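Local atomic coordinates of BpsB (PgaB), Poly-beta-1,6-N-acetyl-D-glucosamine N-deacetylase (Bordetella bronchiseptica RB50, PDB entry 5BU6), a protein that removes N-acetyl groups from poly-beta-1,6-N-acetyl-D-glucosamine as a metal-dependent family 4 carbohydrate esterase and is required for biofilm formation. Residues A[13-18]-A[256-261]. The protein carries 5 engineered substitutions. Residues are numbered along the deposited sequence; the frame is centred on the assembly and turned at random.
Engineered in segment 13-18: S17 (natural residue Cys).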
loop_
_atom_site.group_PDB
_atom_site.type_symbol
_atom_site.label_atom_id
_atom_site.label_comp_id
_atom_site.label_asym_id
_atom_site.label_seq_id
_atom_site.Cartn_x
_atom_site.Cartn_y
_atom_site.Cartn_z
ATOM N N PHE A 13 -4.165 4.537 16.863
ATOM C CA PHE A 13 -3.399 3.378 16.409
ATOM C C PHE A 13 -2.163 3.758 15.585
ATOM O O PHE A 13 -2.067 4.874 15.045
ATOM C CB PHE A 13 -4.299 2.431 15.613
ATOM C CG PHE A 13 -4.852 3.031 14.351
ATOM C CD1 PHE A 13 -6.016 3.797 14.378
ATOM C CD2 PHE A 13 -4.219 2.819 13.125
ATOM C CE1 PHE A 13 -6.529 4.346 13.221
ATOM C CE2 PHE A 13 -4.736 3.373 11.956
ATOM C CZ PHE A 13 -5.895 4.123 12.001
ATOM N N ARG A 14 -1.207 2.839 15.528
ATOM C CA ARG A 14 -0.040 3.009 14.666
ATOM C C ARG A 14 -0.168 2.086 13.451
ATOM O O ARG A 14 -0.909 1.108 13.489
ATOM C CB ARG A 14 1.250 2.731 15.452
ATOM C CG ARG A 14 1.610 3.817 16.474
ATOM C CD ARG A 14 2.330 4.983 15.820
ATOM N NE ARG A 14 2.665 6.025 16.785
ATOM C CZ ARG A 14 3.492 7.042 16.550
ATOM N NH1 ARG A 14 3.711 7.930 17.502
ATOM N NH2 ARG A 14 4.097 7.174 15.372
ATOM N N VAL A 15 0.508 2.432 12.355
ATOM C CA VAL A 15 0.534 1.588 11.152
ATOM C C VAL A 15 2.001 1.380 10.777
ATOM O O VAL A 15 2.800 2.324 10.792
ATOM C CB VAL A 15 -0.224 2.202 9.967
ATOM C CG1 VAL A 15 -0.174 1.283 8.744
ATOM C CG2 VAL A 15 -1.682 2.478 10.336
ATOM N N LEU A 16 2.344 0.141 10.454
ATOM C CA LEU A 16 3.713 -0.226 10.167
ATOM C C LEU A 16 3.750 -0.851 8.788
ATOM O O LEU A 16 3.180 -1.912 8.565
ATOM C CB LEU A 16 4.228 -1.185 11.253
ATOM C CG LEU A 16 5.711 -1.496 11.391
ATOM C CD1 LEU A 16 6.513 -0.234 11.711
ATOM C CD2 LEU A 16 5.918 -2.578 12.447
ATOM N N SER A 17 4.390 -0.172 7.848
ATOM C CA SER A 17 4.468 -0.659 6.480
ATOM C C SER A 17 5.806 -1.399 6.300
ATOM O O SER A 17 6.859 -0.852 6.587
ATOM C CB SER A 17 4.323 0.512 5.514
ATOM O OG SER A 17 4.428 0.113 4.159
ATOM N N MET A 18 5.751 -2.656 5.876
ATOM C CA MET A 18 6.930 -3.514 5.864
ATOM C C MET A 18 7.430 -3.724 4.444
ATOM O O MET A 18 6.662 -4.073 3.560
ATOM C CB MET A 18 6.624 -4.869 6.490
ATOM C CG MET A 18 7.334 -5.137 7.777
ATOM S SD MET A 18 6.512 -4.291 9.124
ATOM C CE MET A 18 4.865 -4.972 8.991
ATOM N N THR A 256 -8.960 8.887 5.568
ATOM C CA THR A 256 -8.436 9.138 4.227
ATOM C C THR A 256 -6.964 9.536 4.268
ATOM O O THR A 256 -6.297 9.558 3.235
ATOM C CB THR A 256 -9.199 10.267 3.531
ATOM O OG1 THR A 256 -9.138 11.431 4.365
ATOM C CG2 THR A 256 -10.665 9.878 3.296
ATOM N N GLN A 257 -6.471 9.871 5.459
ATOM C CA GLN A 257 -5.113 10.390 5.625
ATOM C C GLN A 257 -4.306 9.601 6.651
ATOM O O GLN A 257 -3.526 10.182 7.418
ATOM C CB GLN A 257 -5.148 11.863 6.058
ATOM C CG GLN A 257 -6.034 12.762 5.228
ATOM C CD GLN A 257 -5.495 12.966 3.838
ATOM O OE1 GLN A 257 -4.276 13.011 3.631
ATOM N NE2 GLN A 257 -6.396 13.069 2.864
ATOM N N ILE A 258 -4.465 8.287 6.647
ATOM C CA ILE A 258 -3.813 7.431 7.637
ATOM C C ILE A 258 -2.273 7.519 7.568
ATOM O O ILE A 258 -1.675 7.439 6.491
ATOM C CB ILE A 258 -4.283 5.977 7.463
ATOM C CG1 ILE A 258 -5.777 5.855 7.830
ATOM C CG2 ILE A 258 -3.486 5.016 8.328
ATOM C CD1 ILE A 258 -6.310 4.441 7.611
ATOM N N ARG A 259 -1.666 7.711 8.734
ATOM C CA ARG A 259 -0.223 7.828 8.897
ATOM C C ARG A 259 0.441 6.465 9.060
ATOM O O ARG A 259 -0.107 5.589 9.713
ATOM C CB ARG A 259 0.087 8.695 10.126
ATOM C CG ARG A 259 -0.461 10.089 9.981
ATOM C CD ARG A 259 -0.566 10.805 11.307
ATOM N NE ARG A 259 -0.969 12.188 11.100
ATOM C CZ ARG A 259 -1.257 13.035 12.079
ATOM N NH1 ARG A 259 -1.208 12.633 13.342
ATOM N NH2 ARG A 259 -1.608 14.277 11.787
ATOM N N ARG A 260 1.631 6.284 8.497
ATOM C CA ARG A 260 2.353 5.053 8.773
ATOM C C ARG A 260 3.854 5.240 8.765
ATOM O O ARG A 260 4.372 6.216 8.211
ATOM C CB ARG A 260 1.973 3.969 7.775
ATOM C CG ARG A 260 2.464 4.185 6.403
ATOM C CD ARG A 260 1.458 3.566 5.382
ATOM N NE ARG A 260 1.942 3.847 4.038
ATOM C CZ ARG A 260 2.325 2.922 3.166
ATOM N NH1 ARG A 260 2.223 1.636 3.467
ATOM N NH2 ARG A 260 2.776 3.290 1.978
ATOM N N SER A 261 4.529 4.301 9.409
ATOM C CA SER A 261 5.983 4.283 9.474
ATOM C C SER A 261 6.442 3.177 8.558
ATOM O O SER A 261 5.734 2.198 8.370
ATOM C CB SER A 261 6.473 4.057 10.899
ATOM O OG SER A 261 6.151 5.176 11.706
HETATM O O HOH W 1 3.839 5.858 12.653
HETATM O O HOH W 2 1.322 5.286 12.273
#
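The R14 guanidinium takes a water at its edge, in plane with the group. This water accepts from R14 NH2 and also bonds S261 OG. The R260 guanidinium lies obliquely to S17, an engineered residue. R260 NH1 comes within 2.8 Å of S17 OG, but the angle is too poor for a hydrogen bond. R260 NE donates to T243 O, and NH1 makes a weak, long ion pair with D83. I258 CG2 bridges F13 and V15: it meets the F13 ring obliquely, 4.2 Å from F13 CE2, and touches V15 CG2 at 3.7 Å. V15 CG1 is anti to the backbone N (chi1 -180°) and packs on R260 CB at 3.6 Å. Two nearly straight backbone bonds grip S261. S261 N donates to V15 O at 3.0 Å, from above the carbonyl plane. S261 O accepts from S17 N at 2.8 Å, nearly along the C=O axis. Before the bridge the chains diverge, and a second water links V15 N to R259 O. The R260 side chain lies about 6 Å from a bound nickel ion (nearest atoms). L16 and S261 form a parallel beta bridge, where strand 261-266 joins strand 14-20 in the parallel sheet of the polysaccharide deacetylase domain.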